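Local coordinates for vinylacetyl-CoA Delta-isomerase (Nitrosopumilus maritimus SCM1, PDB 6VJR) that dehydrates 4-hydroxybutyryl-CoA as an oxygen-tolerant archaeal enzyme, using FAD and a [4Fe-4S] cluster, at the interface of chains A and B and the interface of chains A and C. Sequence-based numbering; all coordinates share one arbitrary frame. Chains: chain A/B/C, Vinylacetyl-CoA Delta-isomerase.

Contacts 1 and 3 belong to the same two-fold interface of chains A and B, and the centres of their C-alpha atoms are about 28 Å apart. Helix 77-94 serves both, through A:Gln92 in contact 1 and B:Arg88 in contact 3, and so does helix 489-494, through B:Phe491 in contact 1 and A:Phe491 in contact 3. Contact 2 joins chains A and C through other elements, about 32 Å from contact 1 and 55 Å from contact 3, again between C-alpha centres. Each subunit thus presents two different two-fold surfaces, consistent with the four copies of the deposited assembly.

Contact 1: the interface of chains A and B. Residues chain A 92, 301-302, 304-305; chain B 466-467, 470, 491, 495.
B:Leu470 lays its two methyl branches against the aliphatic stem of A:Gln92, with B:Leu470 CD1 3.8 Å from A:Gln92 CG and both branches near its CB. Here helices 77-94 and 295-314 of chain A pack on helix 464-475 of chain B, with B:Phe491 added from helix 489-494. A:Val302 CG2 backs up the leucine more loosely. Beyond CG the glutamine chain runs extended (chi2 -174°), which carries its amide into a group of aromatic residues. B:Phe491 takes the amide nitrogen over one face, NE2 standing 3.6 Å above the ring plane toward the rim, while B:Phe495 turns its edge to the same nitrogen. From about a right angle, the hydroxyl B:Tyr466 OH donates a 2.8 Å hydrogen bond to the amide oxygen A:Gln92 OE1, 19° off the carbonyl plane. Within chain A, NE2 gives a nearly straight bond to A:Asp301 OD2, leaving in the amide plane but meeting the carboxylate from above. An alanine at A:Gln92 would probably leave B:Tyr466 OH without its acceptor and A:Asp301 OD2 without its donor, and open a gap between B:Leu470 and the phenylalanines. At the rim, B:Lys467 stretches out alongside A:Ile304, and its ammonium NZ forms a long salt bridge of 3.5 Å with A:Asp301 OD1. Water 2 also joins this pair, lying 2.9 Å from B:Lys467 NZ and 3.2 Å from A:Asp301 OD1.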
# COMPACT_ATOMS: atom_id res chain seq x y z
N GLN A 92 2.50 -26.76 0.63
CA GLN A 92 3.81 -26.94 1.24
C GLN A 92 4.60 -28.07 0.57
O GLN A 92 5.80 -27.98 0.42
CB GLN A 92 3.70 -27.23 2.72
CG GLN A 92 3.22 -26.06 3.56
CD GLN A 92 3.25 -26.36 5.04
OE1 GLN A 92 3.50 -27.49 5.48
NE2 GLN A 92 3.09 -25.30 5.80
N ASP A 301 4.54 -20.37 2.17
CA ASP A 301 5.45 -20.96 3.15
C ASP A 301 6.76 -21.41 2.48
O ASP A 301 7.86 -21.18 2.99
CB ASP A 301 4.79 -22.17 3.80
CG ASP A 301 3.60 -21.85 4.71
OD1 ASP A 301 3.58 -20.74 5.27
OD2 ASP A 301 2.69 -22.75 4.85
N VAL A 302 6.65 -22.02 1.31
CA VAL A 302 7.82 -22.44 0.53
C VAL A 302 8.66 -21.22 0.12
O VAL A 302 9.88 -21.25 0.28
CB VAL A 302 7.39 -23.27 -0.70
CG1 VAL A 302 8.56 -23.54 -1.63
CG2 VAL A 302 6.70 -24.56 -0.31
N ILE A 304 8.80 -18.22 1.42
CA ILE A 304 9.39 -17.63 2.61
C ILE A 304 10.62 -18.44 3.01
O ILE A 304 11.71 -17.92 3.28
CB ILE A 304 8.36 -17.56 3.74
CG1 ILE A 304 7.26 -16.56 3.44
CG2 ILE A 304 9.05 -17.32 5.07
CD1 ILE A 304 6.05 -16.70 4.33
N GLY A 305 10.47 -19.76 3.01
CA GLY A 305 11.58 -20.64 3.29
C GLY A 305 12.74 -20.46 2.30
O GLY A 305 13.90 -20.52 2.70
N TYR B 466 11.46 -24.76 9.64
CA TYR B 466 10.53 -25.65 8.96
C TYR B 466 10.33 -25.24 7.50
O TYR B 466 10.37 -26.08 6.60
CB TYR B 466 9.23 -25.62 9.72
CG TYR B 466 8.04 -26.44 9.23
CD1 TYR B 466 7.28 -26.02 8.16
CD2 TYR B 466 7.64 -27.60 9.88
CE1 TYR B 466 6.17 -26.72 7.72
CE2 TYR B 466 6.51 -28.29 9.47
CZ TYR B 466 5.78 -27.86 8.37
OH TYR B 466 4.65 -28.48 7.88
N LYS B 467 10.13 -23.92 7.27
CA LYS B 467 9.91 -23.42 5.93
C LYS B 467 11.14 -23.57 5.05
O LYS B 467 11.02 -23.88 3.87
CB LYS B 467 9.39 -21.99 5.98
CG LYS B 467 8.00 -21.91 6.66
CD LYS B 467 7.45 -20.49 6.77
CE LYS B 467 6.18 -20.50 7.56
NZ LYS B 467 5.67 -19.15 7.64
N LEU B 470 11.07 -26.99 3.75
CA LEU B 470 10.12 -27.14 2.64
C LEU B 470 10.76 -26.74 1.32
O LEU B 470 10.58 -27.43 0.31
CB LEU B 470 8.86 -26.31 2.81
CG LEU B 470 8.00 -26.59 4.04
CD1 LEU B 470 6.89 -25.54 4.13
CD2 LEU B 470 7.46 -27.99 3.99
N PHE B 491 2.06 -24.68 13.38
CA PHE B 491 1.66 -25.65 12.37
C PHE B 491 1.03 -26.88 13.01
O PHE B 491 0.22 -27.57 12.36
CB PHE B 491 2.80 -25.98 11.41
CG PHE B 491 3.05 -24.91 10.37
CD1 PHE B 491 2.01 -24.12 9.91
CD2 PHE B 491 4.30 -24.72 9.82
CE1 PHE B 491 2.24 -23.12 8.98
CE2 PHE B 491 4.50 -23.71 8.89
CZ PHE B 491 3.47 -22.94 8.45
N PHE B 495 -2.55 -27.83 11.30
CA PHE B 495 -2.80 -29.15 10.72
C PHE B 495 -3.40 -30.14 11.71
O PHE B 495 -3.39 -31.34 11.44
CB PHE B 495 -1.56 -29.75 10.06
CG PHE B 495 -0.96 -28.84 8.99
CD1 PHE B 495 -1.68 -28.56 7.85
CD2 PHE B 495 0.32 -28.31 9.08
CE1 PHE B 495 -1.18 -27.72 6.87
CE2 PHE B 495 0.84 -27.50 8.06
CZ PHE B 495 0.09 -27.23 6.96
O HOH W 1 8.38 -29.20 0.49
O HOH W 2 3.28 -17.88 6.63

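Contact 2: the interface of chains A and C. Residues chain A 392, 396, 402, 405-406, 409-410; chain C 20, 225, 227, 256, 258.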
# COMPACT_ATOMS: atom_id res chain seq x y z
N PRO A 392 24.00 -18.10 -14.50
CA PRO A 392 24.26 -18.95 -15.66
C PRO A 392 23.56 -20.32 -15.56
O PRO A 392 23.14 -20.75 -14.47
CB PRO A 392 25.76 -19.09 -15.69
CG PRO A 392 26.25 -17.82 -14.98
CD PRO A 392 25.24 -17.63 -13.86
N ASP A 396 26.41 -24.60 -18.07
CA ASP A 396 27.64 -23.89 -17.75
C ASP A 396 28.25 -24.34 -16.43
O ASP A 396 29.46 -24.51 -16.35
CB ASP A 396 27.37 -22.40 -17.90
CG ASP A 396 26.99 -22.04 -19.33
OD1 ASP A 396 27.83 -22.27 -20.22
OD2 ASP A 396 25.85 -21.61 -19.55
N ALA A 402 33.89 -23.50 -17.62
CA ALA A 402 33.03 -22.54 -16.95
C ALA A 402 32.68 -22.98 -15.54
O ALA A 402 32.52 -22.15 -14.64
CB ALA A 402 31.79 -22.24 -17.76
N LEU A 405 34.93 -22.06 -12.59
CA LEU A 405 34.85 -20.62 -12.45
C LEU A 405 33.61 -20.24 -11.65
O LEU A 405 33.67 -19.38 -10.80
CB LEU A 405 34.91 -19.94 -13.81
CG LEU A 405 36.20 -20.17 -14.61
CD1 LEU A 405 36.17 -19.49 -15.97
CD2 LEU A 405 37.44 -19.74 -13.87
N LEU A 406 32.48 -20.90 -11.94
CA LEU A 406 31.24 -20.65 -11.23
C LEU A 406 31.32 -21.14 -9.78
O LEU A 406 30.82 -20.48 -8.89
CB LEU A 406 30.08 -21.27 -11.98
CG LEU A 406 29.79 -20.63 -13.33
CD1 LEU A 406 28.74 -21.39 -14.09
CD2 LEU A 406 29.40 -19.14 -13.21
N TYR A 409 33.44 -18.43 -8.06
CA TYR A 409 32.97 -17.05 -8.00
C TYR A 409 31.57 -16.90 -7.43
O TYR A 409 31.26 -15.80 -6.97
CB TYR A 409 33.13 -16.39 -9.36
CG TYR A 409 34.57 -15.93 -9.54
CD1 TYR A 409 35.11 -14.95 -8.72
CD2 TYR A 409 35.41 -16.51 -10.47
CE1 TYR A 409 36.42 -14.53 -8.87
CE2 TYR A 409 36.73 -16.11 -10.63
CZ TYR A 409 37.24 -15.11 -9.83
OH TYR A 409 38.54 -14.69 -10.01
N LEU A 410 30.73 -17.94 -7.45
CA LEU A 410 29.37 -17.81 -6.93
C LEU A 410 29.24 -18.35 -5.50
O LEU A 410 28.15 -18.67 -5.02
CB LEU A 410 28.39 -18.44 -7.91
CG LEU A 410 28.40 -17.81 -9.30
CD1 LEU A 410 27.23 -18.38 -10.06
CD2 LEU A 410 28.33 -16.28 -9.28
N TYR C 20 30.71 -18.21 -22.78
CA TYR C 20 30.00 -19.46 -22.54
C TYR C 20 28.50 -19.23 -22.37
O TYR C 20 28.08 -18.43 -21.52
CB TYR C 20 30.54 -20.17 -21.30
CG TYR C 20 31.88 -20.83 -21.56
CD1 TYR C 20 31.96 -22.02 -22.27
CD2 TYR C 20 33.07 -20.21 -21.19
CE1 TYR C 20 33.18 -22.58 -22.60
CE2 TYR C 20 34.30 -20.78 -21.51
CZ TYR C 20 34.36 -21.96 -22.23
OH TYR C 20 35.57 -22.50 -22.61
N THR C 225 36.94 -14.08 -19.52
CA THR C 225 35.94 -15.06 -19.93
C THR C 225 34.58 -14.51 -19.51
O THR C 225 34.44 -14.05 -18.39
CB THR C 225 36.19 -16.42 -19.26
OG1 THR C 225 37.49 -16.89 -19.56
CG2 THR C 225 35.19 -17.51 -19.68
N ILE C 227 30.53 -15.49 -18.93
CA ILE C 227 29.58 -16.55 -18.76
C ILE C 227 28.19 -15.93 -18.73
O ILE C 227 27.84 -15.19 -17.81
CB ILE C 227 29.90 -17.38 -17.51
CG1 ILE C 227 31.37 -17.83 -17.47
CG2 ILE C 227 28.92 -18.56 -17.47
CD1 ILE C 227 31.77 -18.51 -16.18
N LEU C 256 28.47 -12.76 -16.38
CA LEU C 256 29.55 -12.74 -15.42
C LEU C 256 30.88 -12.61 -16.16
O LEU C 256 31.16 -13.38 -17.07
CB LEU C 256 29.48 -14.07 -14.67
CG LEU C 256 30.56 -14.32 -13.61
CD1 LEU C 256 30.47 -13.38 -12.45
CD2 LEU C 256 30.46 -15.76 -13.06
N ILE C 258 34.77 -12.87 -15.89
CA ILE C 258 35.86 -13.46 -15.13
C ILE C 258 37.17 -12.84 -15.61
O ILE C 258 37.43 -12.84 -16.81
CB ILE C 258 35.93 -14.98 -15.31
CG1 ILE C 258 34.61 -15.70 -15.03
CG2 ILE C 258 37.09 -15.50 -14.51
CD1 ILE C 258 34.09 -15.50 -13.63
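The CD2 methyls of A:Leu406 and C:Leu256 meet at 3.5 Å as the two side chains run antiparallel past one another. With CG anti to its backbone N (chi1 178°), C:Leu256 points its CD2 at A:Leu406. Packing is almost as close at A:Tyr409, where C:Ile258 comes in aslant beside the ring and sets its terminal methyl CD1 3.6 Å from A:Tyr409 CD2, with its CG2 branch at the neighbouring CE2. C:Ile227 fills the middle with two arms: CG2 lies 3.7 Å from A:Pro392 CB, and CD1 reaches between A:Leu406 and A:Ala402, 3.9 Å from A:Leu406 CD2. The contact is looser around this core. A:Leu405 CB packs loosely on C:Ile227 CD1 at 4.2 Å, and A:Leu405 CD1 stands 4.3 Å from C:Thr225 CG2. A:Leu410 CD2 is 4.4 Å from C:Leu256 CD2. C:Tyr20 passes its ring carbon CG by A:Ala402 CB, and its CB lies near the carboxylate oxygen A:Asp396 OD1. No hydrogen bond or salt bridge crosses this patch, so shape and apolar burial hold it. Helix 402-409 of chain A, with A:Pro392 from a loop and A:Asp396 from helix 394-397, lies against strands 19-21, 224-228 and 254-259 of chain C.

Contact 3: the interface of chains A and B. Residues chain A 360-361, 490-491, 494; chain B 88, 334, 337-338, 341.
A:Tyr490 and B:Glu334 meet end to end, with ring and carboxylate planes turned 84° apart. The phenol A:Tyr490 OH donates a 2.7 Å hydrogen bond to B:Glu334 OE2, coming down on the carboxylate from above its plane. CG anti to the backbone N (chi1 180°) sends the tyrosine ring out toward B:Glu334, and the ring is held between A:Met360 CG, over the centre of one face, and A:Val494 CG2 on the other. B:Arg88 grips the same carboxylate end-on from within chain B: NH1 bonds B:Glu334 OE2 at 2.9 Å on its syn side, 22° out of the carboxylate plane, and NH2 bonds OE1 at 2.8 Å from above that plane. OE2 therefore accepts from both arginine and tyrosine. A:Phe491 stands nearly perpendicular to the guanidinium, pointing its edge at it, CE1 3.5 Å above the guanidinium plane and toward the rim. B:Phe337 runs antiparallel past the tyrosine and meets A:Val494 at its tip, with CZ 3.8 Å from CG1. Over one face of B:Phe337 lies B:Arg88 NH1. Farther along, A:Leu361 CD2 rests on B:Ala338 CB at 4.0 Å. The patch links helices 359-369 and 489-494 to helices 77-94 and 320-345 of the other subunit, which, with its twin, is likely to stabilise their pairing.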
# COMPACT_ATOMS: atom_id res chain seq x y z
N MET A 360 -19.15 -14.01 1.92
CA MET A 360 -18.50 -12.73 2.11
C MET A 360 -17.03 -12.95 2.46
O MET A 360 -16.16 -12.34 1.86
CB MET A 360 -19.19 -11.88 3.18
CG MET A 360 -18.41 -10.64 3.50
SD MET A 360 -18.38 -9.38 2.23
CE MET A 360 -19.75 -8.34 2.77
N LEU A 361 -16.76 -13.83 3.41
CA LEU A 361 -15.39 -14.04 3.82
C LEU A 361 -14.54 -14.73 2.75
O LEU A 361 -13.34 -14.50 2.69
CB LEU A 361 -15.34 -14.76 5.15
CG LEU A 361 -15.98 -14.01 6.31
CD1 LEU A 361 -16.08 -14.87 7.54
CD2 LEU A 361 -15.11 -12.80 6.61
N TYR A 490 -25.35 -11.70 5.56
CA TYR A 490 -24.01 -11.78 6.16
C TYR A 490 -24.08 -11.52 7.66
O TYR A 490 -23.47 -12.26 8.46
CB TYR A 490 -23.00 -10.82 5.51
CG TYR A 490 -21.60 -10.89 6.12
CD1 TYR A 490 -20.89 -12.07 6.26
CD2 TYR A 490 -20.96 -9.74 6.57
CE1 TYR A 490 -19.62 -12.11 6.84
CE2 TYR A 490 -19.68 -9.77 7.13
CZ TYR A 490 -18.98 -10.96 7.24
OH TYR A 490 -17.72 -11.06 7.80
N PHE A 491 -24.75 -10.43 8.07
CA PHE A 491 -24.85 -10.13 9.50
C PHE A 491 -25.67 -11.17 10.25
O PHE A 491 -25.44 -11.39 11.45
CB PHE A 491 -25.26 -8.69 9.80
CG PHE A 491 -24.13 -7.70 9.61
CD1 PHE A 491 -22.82 -8.02 9.89
CD2 PHE A 491 -24.39 -6.42 9.14
CE1 PHE A 491 -21.80 -7.08 9.70
CE2 PHE A 491 -23.36 -5.50 8.98
CZ PHE A 491 -22.07 -5.85 9.21
N VAL A 494 -22.87 -13.52 10.94
CA VAL A 494 -21.91 -12.95 11.87
C VAL A 494 -22.42 -13.00 13.31
O VAL A 494 -21.67 -13.35 14.23
CB VAL A 494 -21.54 -11.51 11.45
CG1 VAL A 494 -20.84 -10.74 12.57
CG2 VAL A 494 -20.70 -11.50 10.19
N ARG B 88 -18.15 -7.09 18.13
CA ARG B 88 -18.54 -6.36 16.93
C ARG B 88 -19.91 -5.70 17.10
O ARG B 88 -20.16 -4.58 16.67
CB ARG B 88 -18.47 -7.25 15.68
CG ARG B 88 -18.79 -6.47 14.41
CD ARG B 88 -18.54 -7.30 13.18
NE ARG B 88 -18.70 -6.54 11.95
CZ ARG B 88 -18.30 -6.96 10.75
NH1 ARG B 88 -17.82 -8.20 10.55
NH2 ARG B 88 -18.40 -6.14 9.74
N GLU B 334 -13.47 -6.30 6.91
CA GLU B 334 -13.74 -7.71 7.05
C GLU B 334 -12.46 -8.53 7.15
O GLU B 334 -12.47 -9.64 7.70
CB GLU B 334 -14.59 -8.26 5.92
CG GLU B 334 -16.00 -7.69 5.84
CD GLU B 334 -16.85 -7.71 7.10
OE1 GLU B 334 -17.83 -6.95 7.14
OE2 GLU B 334 -16.66 -8.62 7.96
N PHE B 337 -11.85 -8.59 10.75
CA PHE B 337 -12.83 -9.48 11.36
C PHE B 337 -12.41 -10.95 11.19
O PHE B 337 -12.48 -11.76 12.11
CB PHE B 337 -14.20 -9.23 10.75
CG PHE B 337 -15.25 -10.16 11.32
CD1 PHE B 337 -15.71 -9.99 12.62
CD2 PHE B 337 -15.81 -11.16 10.54
CE1 PHE B 337 -16.67 -10.83 13.15
CE2 PHE B 337 -16.77 -11.98 11.08
CZ PHE B 337 -17.21 -11.80 12.36
N ALA B 338 -12.09 -11.34 9.95
CA ALA B 338 -11.73 -12.71 9.61
C ALA B 338 -10.54 -13.17 10.44
O ALA B 338 -10.54 -14.29 10.94
CB ALA B 338 -11.41 -12.81 8.17
N ILE B 341 -11.76 -13.71 14.18
CA ILE B 341 -12.58 -14.90 14.42
C ILE B 341 -11.82 -16.20 14.08
O ILE B 341 -12.10 -17.26 14.70
CB ILE B 341 -13.97 -14.88 13.76
CG1 ILE B 341 -13.95 -14.89 12.27
CG2 ILE B 341 -14.90 -13.83 14.39
CD1 ILE B 341 -15.30 -15.26 11.70